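Local coordinates for protein C-domain type II peptide synthetase (Streptomyces globisporus, PDB 4ZNM) that belongs to the condensation-domain family of peptide synthetases and has the two-lobed alpha/beta fold characteristic of that family, at residues V410-H415 against A440-Y445; L426-N431 against E436-F441; A274-L279 against Q367-Q372; E123-G128 against W244-V249. All blocks are in the same frame, centred on the assembly; numbering follows the deposited sequence.

Interaction 1 (V410-H415 against A440-Y445); sequences VLWSIH and AFLADY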
loop_
_atom_site.group_PDB
_atom_site.type_symbol
_atom_site.label_atom_id
_atom_site.label_comp_id
_atom_site.label_asym_id
_atom_site.label_seq_id
_atom_site.Cartn_x
_atom_site.Cartn_y
_atom_site.Cartn_z
ATOM N N VAL A 410 3.699 -3.196 11.867
ATOM C CA VAL A 410 4.875 -2.955 11.025
ATOM C C VAL A 410 4.474 -3.313 9.605
ATOM O O VAL A 410 3.796 -4.324 9.389
ATOM C CB VAL A 410 6.071 -3.792 11.497
ATOM C CG1 VAL A 410 7.243 -3.658 10.568
ATOM C CG2 VAL A 410 6.460 -3.388 12.904
ATOM N N LEU A 411 4.845 -2.487 8.637
ATOM C CA LEU A 411 4.464 -2.773 7.279
ATOM C C LEU A 411 5.676 -2.733 6.339
ATOM O O LEU A 411 6.400 -1.734 6.274
ATOM C CB LEU A 411 3.411 -1.801 6.812
ATOM C CG LEU A 411 2.996 -1.905 5.357
ATOM C CD1 LEU A 411 2.361 -3.227 5.148
ATOM C CD2 LEU A 411 2.022 -0.808 5.003
ATOM N N TRP A 412 5.886 -3.836 5.626
ATOM C CA TRP A 412 6.843 -3.865 4.515
ATOM C C TRP A 412 6.065 -3.724 3.236
ATOM O O TRP A 412 5.134 -4.475 2.989
ATOM C CB TRP A 412 7.636 -5.159 4.465
ATOM C CG TRP A 412 8.413 -5.506 5.645
ATOM C CD1 TRP A 412 7.932 -5.941 6.828
ATOM C CD2 TRP A 412 9.838 -5.521 5.755
ATOM N NE1 TRP A 412 8.966 -6.203 7.685
ATOM C CE2 TRP A 412 10.146 -5.954 7.044
ATOM C CE3 TRP A 412 10.879 -5.207 4.877
ATOM C CZ2 TRP A 412 11.467 -6.078 7.496
ATOM C CZ3 TRP A 412 12.171 -5.322 5.322
ATOM C CH2 TRP A 412 12.456 -5.765 6.611
ATOM N N SER A 413 6.459 -2.769 2.411
ATOM C CA SER A 413 5.761 -2.447 1.172
ATOM C C SER A 413 6.780 -2.447 0.023
ATOM O O SER A 413 7.638 -1.570 -0.025
ATOM C CB SER A 413 5.071 -1.083 1.303
ATOM O OG SER A 413 4.359 -0.729 0.125
ATOM N N ILE A 414 6.687 -3.440 -0.864
ATOM C CA ILE A 414 7.644 -3.638 -1.946
ATOM C C ILE A 414 7.011 -3.310 -3.294
ATOM O O ILE A 414 6.031 -3.963 -3.665
ATOM C CB ILE A 414 8.139 -5.088 -2.012
ATOM C CG1 ILE A 414 8.546 -5.611 -0.629
ATOM C CG2 ILE A 414 9.274 -5.211 -3.004
ATOM C CD1 ILE A 414 9.712 -4.941 -0.044
ATOM N N HIS A 415 7.576 -2.365 -4.055
ATOM C CA HIS A 415 7.181 -2.210 -5.452
ATOM C C HIS A 415 8.151 -2.959 -6.351
ATOM O O HIS A 415 9.347 -2.724 -6.314
ATOM C CB HIS A 415 7.115 -0.738 -5.879
ATOM C CG HIS A 415 6.809 -0.563 -7.330
ATOM N ND1 HIS A 415 7.746 -0.120 -8.244
ATOM C CD2 HIS A 415 5.684 -0.818 -8.037
ATOM C CE1 HIS A 415 7.202 -0.092 -9.446
ATOM N NE2 HIS A 415 5.952 -0.512 -9.349
ATOM N N ALA A 440 18.239 -2.044 11.716
ATOM C CA ALA A 440 18.920 -3.344 11.806
ATOM C C ALA A 440 18.058 -4.444 11.194
ATOM O O ALA A 440 18.549 -5.335 10.516
ATOM C CB ALA A 440 19.268 -3.686 13.272
ATOM N N PHE A 441 16.757 -4.353 11.412
ATOM C CA PHE A 441 15.814 -5.325 10.887
ATOM C C PHE A 441 15.897 -5.326 9.352
ATOM O O PHE A 441 15.992 -6.365 8.736
ATOM C CB PHE A 441 14.428 -4.950 11.391
ATOM C CG PHE A 441 13.362 -5.985 11.200
ATOM C CD1 PHE A 441 13.636 -7.336 11.217
ATOM C CD2 PHE A 441 12.043 -5.575 11.056
ATOM C CE1 PHE A 441 12.601 -8.268 11.072
ATOM C CE2 PHE A 441 11.009 -6.493 10.914
ATOM C CZ PHE A 441 11.288 -7.844 10.907
ATOM N N LEU A 442 15.863 -4.136 8.751
ATOM C CA LEU A 442 15.944 -3.981 7.307
ATOM C C LEU A 442 17.272 -4.490 6.763
ATOM O O LEU A 442 17.318 -5.171 5.740
ATOM C CB LEU A 442 15.735 -2.495 6.943
ATOM C CG LEU A 442 16.005 -2.090 5.508
ATOM C CD1 LEU A 442 15.134 -2.897 4.580
ATOM C CD2 LEU A 442 15.702 -0.615 5.400
ATOM N N ALA A 443 18.361 -4.170 7.451
ATOM C CA ALA A 443 19.670 -4.599 6.974
ATOM C C ALA A 443 19.812 -6.122 7.063
ATOM O O ALA A 443 20.440 -6.730 6.202
ATOM C CB ALA A 443 20.767 -3.915 7.744
ATOM N N ASP A 444 19.225 -6.728 8.096
ATOM C CA ASP A 444 19.201 -8.188 8.240
ATOM C C ASP A 444 18.412 -8.845 7.108
ATOM O O ASP A 444 18.782 -9.910 6.595
ATOM C CB ASP A 444 18.579 -8.604 9.577
ATOM C CG ASP A 444 19.442 -8.245 10.785
ATOM O OD1 ASP A 444 20.642 -7.924 10.634
ATOM O OD2 ASP A 444 18.896 -8.284 11.908
ATOM N N TYR A 445 17.294 -8.233 6.753
ATOM C CA TYR A 445 16.485 -8.742 5.644
ATOM C C TYR A 445 17.269 -8.703 4.322
ATOM O O TYR A 445 17.263 -9.679 3.573
ATOM C CB TYR A 445 15.160 -7.963 5.474
ATOM C CG TYR A 445 14.393 -8.412 4.238
ATOM C CD1 TYR A 445 13.683 -9.600 4.230
ATOM C CD2 TYR A 445 14.429 -7.680 3.076
ATOM C CE1 TYR A 445 13.011 -10.054 3.105
ATOM C CE2 TYR A 445 13.759 -8.123 1.923
ATOM C CZ TYR A 445 13.055 -9.315 1.941
ATOM O OH TYR A 445 12.383 -9.760 0.804
#

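Interaction 2 (L426-N431 against E436-F441); sequences LGYNTN and ETMAAF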
loop_
_atom_site.group_PDB
_atom_site.type_symbol
_atom_site.label_atom_id
_atom_site.label_comp_id
_atom_site.label_asym_id
_atom_site.label_seq_id
_atom_site.Cartn_x
_atom_site.Cartn_y
_atom_site.Cartn_z
ATOM N N LEU A 426 9.807 0.334 4.743
ATOM C CA LEU A 426 9.573 -0.315 6.006
ATOM C C LEU A 426 9.016 0.743 6.930
ATOM O O LEU A 426 9.707 1.724 7.245
ATOM C CB LEU A 426 10.860 -0.898 6.579
ATOM C CG LEU A 426 10.742 -1.515 7.978
ATOM C CD1 LEU A 426 9.653 -2.589 8.096
ATOM C CD2 LEU A 426 12.096 -2.097 8.349
ATOM N N GLY A 427 7.754 0.566 7.316
ATOM C CA GLY A 427 7.088 1.530 8.169
ATOM C C GLY A 427 6.806 0.918 9.533
ATOM O O GLY A 427 6.518 -0.281 9.653
ATOM N N TYR A 428 6.835 1.758 10.561
ATOM C CA TYR A 428 6.636 1.287 11.912
ATOM C C TYR A 428 6.146 2.461 12.751
ATOM O O TYR A 428 6.329 3.634 12.392
ATOM C CB TYR A 428 7.930 0.727 12.473
ATOM C CG TYR A 428 9.059 1.693 12.305
ATOM C CD1 TYR A 428 9.722 1.779 11.094
ATOM C CD2 TYR A 428 9.470 2.529 13.335
ATOM C CE1 TYR A 428 10.776 2.699 10.903
ATOM C CE2 TYR A 428 10.535 3.440 13.156
ATOM C CZ TYR A 428 11.189 3.505 11.926
ATOM O OH TYR A 428 12.243 4.401 11.682
ATOM N N ASN A 429 5.525 2.130 13.868
ATOM C CA ASN A 429 4.993 3.145 14.775
ATOM C C ASN A 429 6.094 3.572 15.745
ATOM O O ASN A 429 6.659 2.744 16.462
ATOM C CB ASN A 429 3.805 2.636 15.559
ATOM C CG ASN A 429 2.643 2.138 14.692
ATOM O OD1 ASN A 429 1.954 1.186 15.065
ATOM N ND2 ASN A 429 2.388 2.801 13.591
ATOM N N THR A 430 6.384 4.865 15.766
ATOM C CA THR A 430 7.478 5.403 16.570
ATOM C C THR A 430 7.153 5.398 18.058
ATOM O O THR A 430 8.051 5.519 18.900
ATOM C CB THR A 430 7.818 6.833 16.108
ATOM O OG1 THR A 430 6.621 7.601 16.003
ATOM C CG2 THR A 430 8.444 6.797 14.753
ATOM N N ASN A 431 5.882 5.216 18.397
ATOM C CA ASN A 431 5.503 4.972 19.792
ATOM C C ASN A 431 5.793 3.520 20.247
ATOM O O ASN A 431 5.542 3.168 21.394
ATOM C CB ASN A 431 4.025 5.287 20.006
ATOM C CG ASN A 431 3.146 4.660 18.961
ATOM O OD1 ASN A 431 3.360 4.858 17.779
ATOM N ND2 ASN A 431 2.143 3.914 19.389
ATOM N N GLU A 436 16.629 2.663 15.093
ATOM C CA GLU A 436 17.790 1.786 15.029
ATOM C C GLU A 436 17.392 0.308 14.943
ATOM O O GLU A 436 17.975 -0.473 14.203
ATOM C CB GLU A 436 18.667 2.014 16.258
ATOM C CG GLU A 436 19.296 3.409 16.318
ATOM C CD GLU A 436 18.307 4.548 16.680
ATOM O OE1 GLU A 436 17.191 4.270 17.207
ATOM O OE2 GLU A 436 18.667 5.729 16.434
ATOM N N THR A 437 16.400 -0.073 15.724
ATOM C CA THR A 437 15.878 -1.428 15.697
ATOM C C THR A 437 15.394 -1.778 14.302
ATOM O O THR A 437 15.663 -2.858 13.793
ATOM C CB THR A 437 14.707 -1.587 16.676
ATOM O OG1 THR A 437 15.157 -1.217 17.968
ATOM C CG2 THR A 437 14.170 -3.010 16.694
HETATM N N MSE A 438 14.655 -0.862 13.695
HETATM C CA MSE A 438 14.083 -1.107 12.371
HETATM C C MSE A 438 15.172 -1.045 11.280
HETATM O O MSE A 438 15.119 -1.774 10.295
HETATM C CB MSE A 438 12.974 -0.111 12.102
HETATM C CG MSE A 438 11.772 -0.351 13.006
HETATM SE SE MSE A 438 10.750 -1.938 12.390
HETATM C CE MSE A 438 11.201 -3.124 13.850
ATOM N N ALA A 439 16.156 -0.174 11.477
ATOM C CA ALA A 439 17.304 -0.095 10.590
ATOM C C ALA A 439 18.059 -1.428 10.550
ATOM O O ALA A 439 18.468 -1.890 9.469
ATOM C CB ALA A 439 18.234 1.032 11.040
ATOM N N ALA A 440 18.239 -2.044 11.716
ATOM C CA ALA A 440 18.920 -3.344 11.806
ATOM C C ALA A 440 18.058 -4.444 11.194
ATOM O O ALA A 440 18.549 -5.335 10.516
ATOM C CB ALA A 440 19.268 -3.686 13.272
ATOM N N PHE A 441 16.757 -4.353 11.412
ATOM C CA PHE A 441 15.814 -5.325 10.887
ATOM C C PHE A 441 15.897 -5.326 9.352
ATOM O O PHE A 441 15.992 -6.365 8.736
ATOM C CB PHE A 441 14.428 -4.950 11.391
ATOM C CG PHE A 441 13.362 -5.985 11.200
ATOM C CD1 PHE A 441 13.636 -7.336 11.217
ATOM C CD2 PHE A 441 12.043 -5.575 11.056
ATOM C CE1 PHE A 441 12.601 -8.268 11.072
ATOM C CE2 PHE A 441 11.009 -6.493 10.914
ATOM C CZ PHE A 441 11.288 -7.844 10.907
#

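Interaction 3 (A274-L279 against Q367-Q372); sequences AAYQVL and QISVFQ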
loop_
_atom_site.group_PDB
_atom_site.type_symbol
_atom_site.label_atom_id
_atom_site.label_comp_id
_atom_site.label_asym_id
_atom_site.label_seq_id
_atom_site.Cartn_x
_atom_site.Cartn_y
_atom_site.Cartn_z
ATOM N N ALA A 274 9.386 -15.352 0.915
ATOM C CA ALA A 274 10.165 -16.480 1.467
ATOM C C ALA A 274 11.348 -16.019 2.290
ATOM O O ALA A 274 11.603 -16.557 3.373
ATOM C CB ALA A 274 10.663 -17.394 0.350
ATOM N N ALA A 275 12.118 -15.063 1.759
ATOM C CA ALA A 275 13.276 -14.550 2.486
ATOM C C ALA A 275 12.833 -13.912 3.811
ATOM O O ALA A 275 13.557 -13.968 4.813
ATOM C CB ALA A 275 14.042 -13.545 1.659
ATOM N N TYR A 276 11.667 -13.283 3.816
ATOM C CA TYR A 276 11.144 -12.678 5.064
ATOM C C TYR A 276 10.854 -13.769 6.096
ATOM O O TYR A 276 11.130 -13.623 7.296
ATOM C CB TYR A 276 9.886 -11.858 4.789
ATOM C CG TYR A 276 9.433 -11.050 5.972
ATOM C CD1 TYR A 276 10.310 -10.195 6.607
ATOM C CD2 TYR A 276 8.135 -11.143 6.453
ATOM C CE1 TYR A 276 9.923 -9.454 7.682
ATOM C CE2 TYR A 276 7.727 -10.375 7.534
ATOM C CZ TYR A 276 8.633 -9.522 8.126
ATOM O OH TYR A 276 8.294 -8.744 9.202
ATOM N N GLN A 277 10.313 -14.876 5.621
ATOM C CA GLN A 277 10.021 -15.991 6.510
ATOM C C GLN A 277 11.295 -16.545 7.098
ATOM O O GLN A 277 11.360 -16.861 8.308
ATOM C CB GLN A 277 9.255 -17.075 5.772
ATOM C CG GLN A 277 7.902 -16.604 5.346
ATOM C CD GLN A 277 7.045 -17.701 4.795
ATOM O OE1 GLN A 277 6.293 -18.346 5.525
ATOM N NE2 GLN A 277 7.134 -17.912 3.501
ATOM N N VAL A 278 12.317 -16.663 6.258
ATOM C CA VAL A 278 13.617 -17.123 6.726
ATOM C C VAL A 278 14.127 -16.162 7.799
ATOM O O VAL A 278 14.632 -16.586 8.837
ATOM C CB VAL A 278 14.626 -17.279 5.569
ATOM C CG1 VAL A 278 16.011 -17.612 6.074
ATOM C CG2 VAL A 278 14.203 -18.405 4.659
ATOM N N LEU A 279 13.999 -14.869 7.548
ATOM C CA LEU A 279 14.434 -13.867 8.516
ATOM C C LEU A 279 13.687 -14.015 9.844
ATOM O O LEU A 279 14.303 -13.990 10.886
ATOM C CB LEU A 279 14.200 -12.458 7.989
ATOM C CG LEU A 279 14.526 -11.297 8.947
ATOM C CD1 LEU A 279 16.023 -11.204 9.214
ATOM C CD2 LEU A 279 14.016 -10.014 8.379
ATOM N N GLN A 367 3.838 -6.382 18.220
ATOM C CA GLN A 367 2.942 -6.005 17.147
ATOM C C GLN A 367 3.040 -6.949 15.968
ATOM O O GLN A 367 4.054 -7.610 15.740
ATOM C CB GLN A 367 3.249 -4.590 16.659
ATOM C CG GLN A 367 2.862 -3.480 17.577
ATOM C CD GLN A 367 3.219 -2.118 16.970
ATOM O OE1 GLN A 367 4.385 -1.843 16.724
ATOM N NE2 GLN A 367 2.208 -1.286 16.695
ATOM N N ILE A 368 2.001 -6.980 15.168
ATOM C CA ILE A 368 2.074 -7.792 13.991
ATOM C C ILE A 368 2.717 -7.005 12.846
ATOM O O ILE A 368 2.645 -5.777 12.790
ATOM C CB ILE A 368 0.716 -8.328 13.587
ATOM C CG1 ILE A 368 -0.260 -7.214 13.295
ATOM C CG2 ILE A 368 0.154 -9.225 14.677
ATOM C CD1 ILE A 368 -1.030 -7.521 12.056
ATOM N N SER A 369 3.352 -7.749 11.956
ATOM C CA SER A 369 3.897 -7.197 10.741
ATOM C C SER A 369 3.193 -7.776 9.528
ATOM O O SER A 369 2.660 -8.894 9.545
ATOM C CB SER A 369 5.400 -7.459 10.651
ATOM O OG SER A 369 5.634 -8.792 10.249
ATOM N N VAL A 370 3.170 -6.961 8.490
ATOM C CA VAL A 370 2.597 -7.299 7.206
ATOM C C VAL A 370 3.690 -7.171 6.134
ATOM O O VAL A 370 4.477 -6.229 6.155
ATOM C CB VAL A 370 1.427 -6.352 6.858
ATOM C CG1 VAL A 370 0.815 -6.712 5.541
ATOM C CG2 VAL A 370 0.344 -6.381 7.931
ATOM N N PHE A 371 3.683 -8.063 5.165
ATOM C CA PHE A 371 4.657 -8.019 4.081
ATOM C C PHE A 371 3.886 -8.024 2.770
ATOM O O PHE A 371 3.271 -9.018 2.426
ATOM C CB PHE A 371 5.613 -9.198 4.190
ATOM C CG PHE A 371 6.861 -9.081 3.324
ATOM C CD1 PHE A 371 6.839 -9.442 1.996
ATOM C CD2 PHE A 371 8.052 -8.646 3.872
ATOM C CE1 PHE A 371 7.988 -9.335 1.205
ATOM C CE2 PHE A 371 9.209 -8.539 3.097
ATOM C CZ PHE A 371 9.173 -8.888 1.759
ATOM N N GLN A 372 3.892 -6.895 2.063
ATOM C CA GLN A 372 3.049 -6.738 0.881
ATOM C C GLN A 372 3.793 -6.310 -0.352
ATOM O O GLN A 372 4.746 -5.561 -0.285
ATOM C CB GLN A 372 1.928 -5.711 1.129
ATOM C CG GLN A 372 2.213 -4.266 0.838
ATOM C CD GLN A 372 0.947 -3.423 0.848
ATOM O OE1 GLN A 372 0.804 -2.538 1.673
ATOM N NE2 GLN A 372 0.033 -3.689 -0.081
#

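Interaction 4 (E123-G128 against W244-V249); sequences EVESTG and WQRFAV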
loop_
_atom_site.group_PDB
_atom_site.type_symbol
_atom_site.label_atom_id
_atom_site.label_comp_id
_atom_site.label_asym_id
_atom_site.label_seq_id
_atom_site.Cartn_x
_atom_site.Cartn_y
_atom_site.Cartn_z
ATOM N N GLU A 123 7.500 15.998 2.425
ATOM C CA GLU A 123 6.862 17.095 3.142
ATOM C C GLU A 123 5.356 16.947 3.028
ATOM O O GLU A 123 4.641 17.078 4.014
ATOM C CB GLU A 123 7.303 18.464 2.595
ATOM C CG GLU A 123 6.649 19.603 3.366
ATOM C CD GLU A 123 6.822 20.941 2.698
ATOM O OE1 GLU A 123 7.800 21.104 1.940
ATOM O OE2 GLU A 123 5.978 21.831 2.939
ATOM N N VAL A 124 4.856 16.659 1.833
ATOM C CA VAL A 124 3.409 16.496 1.667
ATOM C C VAL A 124 2.933 15.329 2.538
ATOM O O VAL A 124 1.939 15.448 3.221
ATOM C CB VAL A 124 3.022 16.288 0.190
ATOM C CG1 VAL A 124 1.572 15.818 0.060
ATOM C CG2 VAL A 124 3.249 17.573 -0.574
ATOM N N GLU A 125 3.690 14.235 2.580
ATOM C CA GLU A 125 3.315 13.078 3.407
ATOM C C GLU A 125 3.263 13.408 4.892
ATOM O O GLU A 125 2.562 12.748 5.643
ATOM C CB GLU A 125 4.297 11.910 3.195
ATOM C CG GLU A 125 3.862 10.630 3.852
ATOM C CD GLU A 125 4.919 9.514 3.774
ATOM O OE1 GLU A 125 4.745 8.476 4.486
ATOM O OE2 GLU A 125 5.909 9.682 3.021
ATOM N N SER A 126 4.035 14.393 5.339
ATOM C CA SER A 126 3.947 14.786 6.739
ATOM C C SER A 126 2.760 15.695 7.058
ATOM O O SER A 126 2.545 15.999 8.219
ATOM C CB SER A 126 5.217 15.483 7.196
ATOM O OG SER A 126 5.264 16.782 6.626
ATOM N N THR A 127 1.970 16.085 6.069
ATOM C CA THR A 127 0.797 16.899 6.336
ATOM C C THR A 127 -0.443 16.016 6.476
ATOM O O THR A 127 -0.429 14.847 6.096
ATOM C CB THR A 127 0.562 17.944 5.241
ATOM O OG1 THR A 127 0.179 17.302 4.013
ATOM C CG2 THR A 127 1.816 18.770 5.041
ATOM N N GLY A 128 -1.505 16.572 7.058
ATOM C CA GLY A 128 -2.720 15.810 7.336
ATOM C C GLY A 128 -3.809 16.032 6.313
ATOM O O GLY A 128 -3.792 17.004 5.558
ATOM N N TRP A 244 9.018 5.849 8.338
ATOM C CA TRP A 244 9.245 5.029 7.177
ATOM C C TRP A 244 10.723 5.069 6.830
ATOM O O TRP A 244 11.343 6.150 6.830
ATOM C CB TRP A 244 8.415 5.519 5.994
ATOM C CG TRP A 244 6.951 5.391 6.193
ATOM C CD1 TRP A 244 6.103 6.299 6.786
ATOM C CD2 TRP A 244 6.131 4.279 5.803
ATOM N NE1 TRP A 244 4.814 5.815 6.765
ATOM C CE2 TRP A 244 4.810 4.582 6.181
ATOM C CE3 TRP A 244 6.392 3.058 5.178
ATOM C CZ2 TRP A 244 3.772 3.727 5.935
ATOM C CZ3 TRP A 244 5.352 2.216 4.949
ATOM C CH2 TRP A 244 4.057 2.547 5.327
ATOM N N GLN A 245 11.296 3.891 6.580
ATOM C CA GLN A 245 12.657 3.786 6.044
ATOM C C GLN A 245 12.564 3.229 4.641
ATOM O O GLN A 245 11.889 2.231 4.405
ATOM C CB GLN A 245 13.539 2.913 6.941
ATOM C CG GLN A 245 13.855 3.634 8.274
ATOM C CD GLN A 245 14.765 2.853 9.199
ATOM O OE1 GLN A 245 15.647 2.111 8.747
ATOM N NE2 GLN A 245 14.550 3.014 10.518
ATOM N N ARG A 246 13.240 3.889 3.709
ATOM C CA ARG A 246 13.131 3.558 2.285
ATOM C C ARG A 246 14.329 2.755 1.887
ATOM O O ARG A 246 15.395 2.969 2.424
ATOM C CB ARG A 246 13.086 4.808 1.428
ATOM C CG ARG A 246 12.303 5.916 2.021
ATOM C CD ARG A 246 10.835 5.715 1.833
ATOM N NE ARG A 246 10.159 6.895 2.355
ATOM C CZ ARG A 246 8.862 6.965 2.600
ATOM N NH1 ARG A 246 8.086 5.915 2.377
ATOM N NH2 ARG A 246 8.364 8.082 3.079
ATOM N N PHE A 247 14.159 1.825 0.970
ATOM C CA PHE A 247 15.290 1.064 0.462
ATOM C C PHE A 247 15.025 0.647 -0.973
ATOM O O PHE A 247 13.906 0.779 -1.485
ATOM C CB PHE A 247 15.564 -0.161 1.338
ATOM C CG PHE A 247 14.468 -1.165 1.328
ATOM C CD1 PHE A 247 13.422 -1.059 2.214
ATOM C CD2 PHE A 247 14.485 -2.230 0.438
ATOM C CE1 PHE A 247 12.393 -1.995 2.226
ATOM C CE2 PHE A 247 13.457 -3.189 0.459
ATOM C CZ PHE A 247 12.414 -3.057 1.348
ATOM N N ALA A 248 16.073 0.160 -1.619
ATOM C CA ALA A 248 16.004 -0.259 -3.016
ATOM C C ALA A 248 16.827 -1.509 -3.168
ATOM O O ALA A 248 17.898 -1.644 -2.562
ATOM C CB ALA A 248 16.503 0.791 -3.908
ATOM N N VAL A 249 16.320 -2.449 -3.945
ATOM C CA VAL A 249 17.096 -3.631 -4.183
ATOM C C VAL A 249 17.979 -3.312 -5.375
ATOM O O VAL A 249 17.501 -3.143 -6.499
ATOM C CB VAL A 249 16.223 -4.850 -4.370
ATOM C CG1 VAL A 249 17.083 -6.093 -4.501
ATOM C CG2 VAL A 249 15.342 -4.997 -3.179
HETATM O O HOH W 1 5.569 6.509 3.198
#

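Interaction 1 (V410-H415 against A440-Y445)
Trp412 meets Phe441 edge to face. The benzo edge of the indole points into one face of the phenyl ring, in a T-shaped pair with centroids 5.2 Å apart and planes turned 72° against each other. The closest atom is Trp412 CZ2, which stands 3.5 Å from Phe441 CE2 and lies over the rim of the phenyl ring, not its middle. Farther round the same six-membered ring, Trp412 CH2 comes to 3.7 Å from Tyr445 CB. The Tyr445 ring is tilted 55° from the indole, so the two rings meet obliquely. Leu442 adds its CD1, 3.9 Å from Trp412 CZ3. In Trp412 CG stands anti to the carbonyl carbon (chi1 -58°), and from there the indole reaches across to the helix. It has a wide gap to span: strand 410-415 and helix 440-445 approach no closer than 12.2 Å between axes. Tyr276 and Phe371 add their rings to the cluster from helix 268-284 and strand 366-373, and Arg283 makes a cation-pi contact with Phe441. The phenol of Tyr445 is satisfied outside the pair, by a hydrogen bond to Met272 O. This is helix 435-454 lying on the sheet of a layered alpha/beta lobe, with Trp412 bridging much of the gap. No hydrogen bond crosses between the two segments, so helix and strand are joined here by ring packing and apolar contact, and the indole NE1 finds its polar partner outside the pair.

Interaction 2 (L426-N431 against E436-F441)
Met438, a selenomethionine in this model, lays its side chain over one face of Tyr428. Its CB is already at the ring, 3.8 Å from Tyr428 CE1. The next atom, CG, makes the main contact: it sits 3.5 Å from the ring centroid and 14° off the normal, a CH-pi contact almost over the centre. CG is carried there by standing anti to the carbonyl carbon of Met438 (chi1 -68°). The chain then bends, and SE slides toward the root of the tyrosine, 3.9 Å from Tyr428 CB; seen from the ring it is oblique, a Met-aromatic contact at 4.6 Å from SE to the centroid. SE also lies 4.3 Å from Leu426 CD2. Beyond SE the terminal methyl CE turns away from strand 426-429. The leucine methyl also rests against the helix backbone, 3.6 Å from Met438 O, and looks obliquely at the Phe441 ring. The tyrosine is fixed at its far end, where its hydroxyl is hydrogen-bonded to Asp435 and to Gln245. Strand 426-429 and helix 436-441 run nearly antiparallel, at 152°, with a short turn between them: a beta-alpha unit whose helix doubles back over its own strand, as in layered alpha/beta folds.

Interaction 3 (A274-L279 against Q367-Q372)
Tyr276 and Phe371 form the tight part of this contact, an offset stack with centroids 4.8 Å apart and planes 25° from parallel. Phe371 CD2 lies over the rim of the tyrosine ring, 3.5 Å from Tyr276 CG. In return, Tyr276 CB sits over one face of Phe371, 4.1 Å from its centroid, as a CH-pi contact. The side chains run antiparallel to each other, and Phe371 CB comes alongside Tyr276 CD2. Tyr276 has CG anti to its own nitrogen (chi1 -171°), which carries the ring from helix 268-284 to strand 366-373.

Toward the phenol end the packing thins. Tyr276 CE2 is 4.1 Å from Phe371 CD2, and beyond it Ser369 takes over, its OG lying at the edge of the tyrosine ring, near the ring plane. Tyr276 OH and Ser369 OG share a hydrogen bond of 2.9 Å, either being able to donate. The looser end is not a solvent side, since all three touching residues are buried. Trp412 meets both rings from the neighbouring strand. The chemistry is split: dispersion holds the tyrosine's base, while a directional bond pairs two buried hydroxyls, and the tyrosine OH has a further partner outside the segments.

Interaction 4 (E123-G128 against W244-V249)
Glu125 OE2 is gripped by two arginines. Arg246 NH2 across the contact donates to it at 2.9 Å in a salt bridge, and Arg396 makes a second one from outside the segments. The Arg246 bond uses the syn lone pair of OE2 but is not straight: the N-H...O angle is 134°, and the oxygen lies 19° out of the guanidinium plane. Glu125 reaches the site as an extended chain with CG anti to the backbone nitrogen (chi1 -172°). Its other oxygen, OE1, accepts from Ser404 N and from a bridging water. The same water accepts from Arg246 NH1 at 2.7 Å, which gives carboxylate and guanidinium a second, bridged link. It also sits over one face of the Trp244 indole. Trp244 meets the carboxylate obliquely, its CD1 3.4 Å from Glu125 OE1, while its own NE1 is taken by Ser404 O. Trp244 CB backs one face of the Arg246 guanidinium, whose NE and NH1 are held by Leu398 O and Ser425 OG. Near the end of helix 110-125, Val124 O accepts from both the N and OG1 of Thr127. The contact joins this helix to strand 242-249 at the edge of the five-stranded sheet. Two arginines round one buried carboxylate would be expected to stabilise its negative charge, and the seam is held by polar bonds, with little apolar contact.

Overall arrangement
Interactions 1, 2 and 3 form one buried core on a single face of the five-stranded sheet. Interactions 1 and 2 share helix 435-454 and the residue Phe441, and they use adjacent strands; interaction 3 brings helix 268-284 onto the next strand along, about 8 Å from interaction 1 between centres. Their chemistry is aromatic and apolar, with one hydroxyl pair in interaction 3. Interaction 4 is different: partly buried, on the other face at the sheet's edge strand, it relies on a salt bridge and a water to tie in helix 110-125. No atoms of interactions 3 and 4 touch, their nearest atoms being about 7 Å apart.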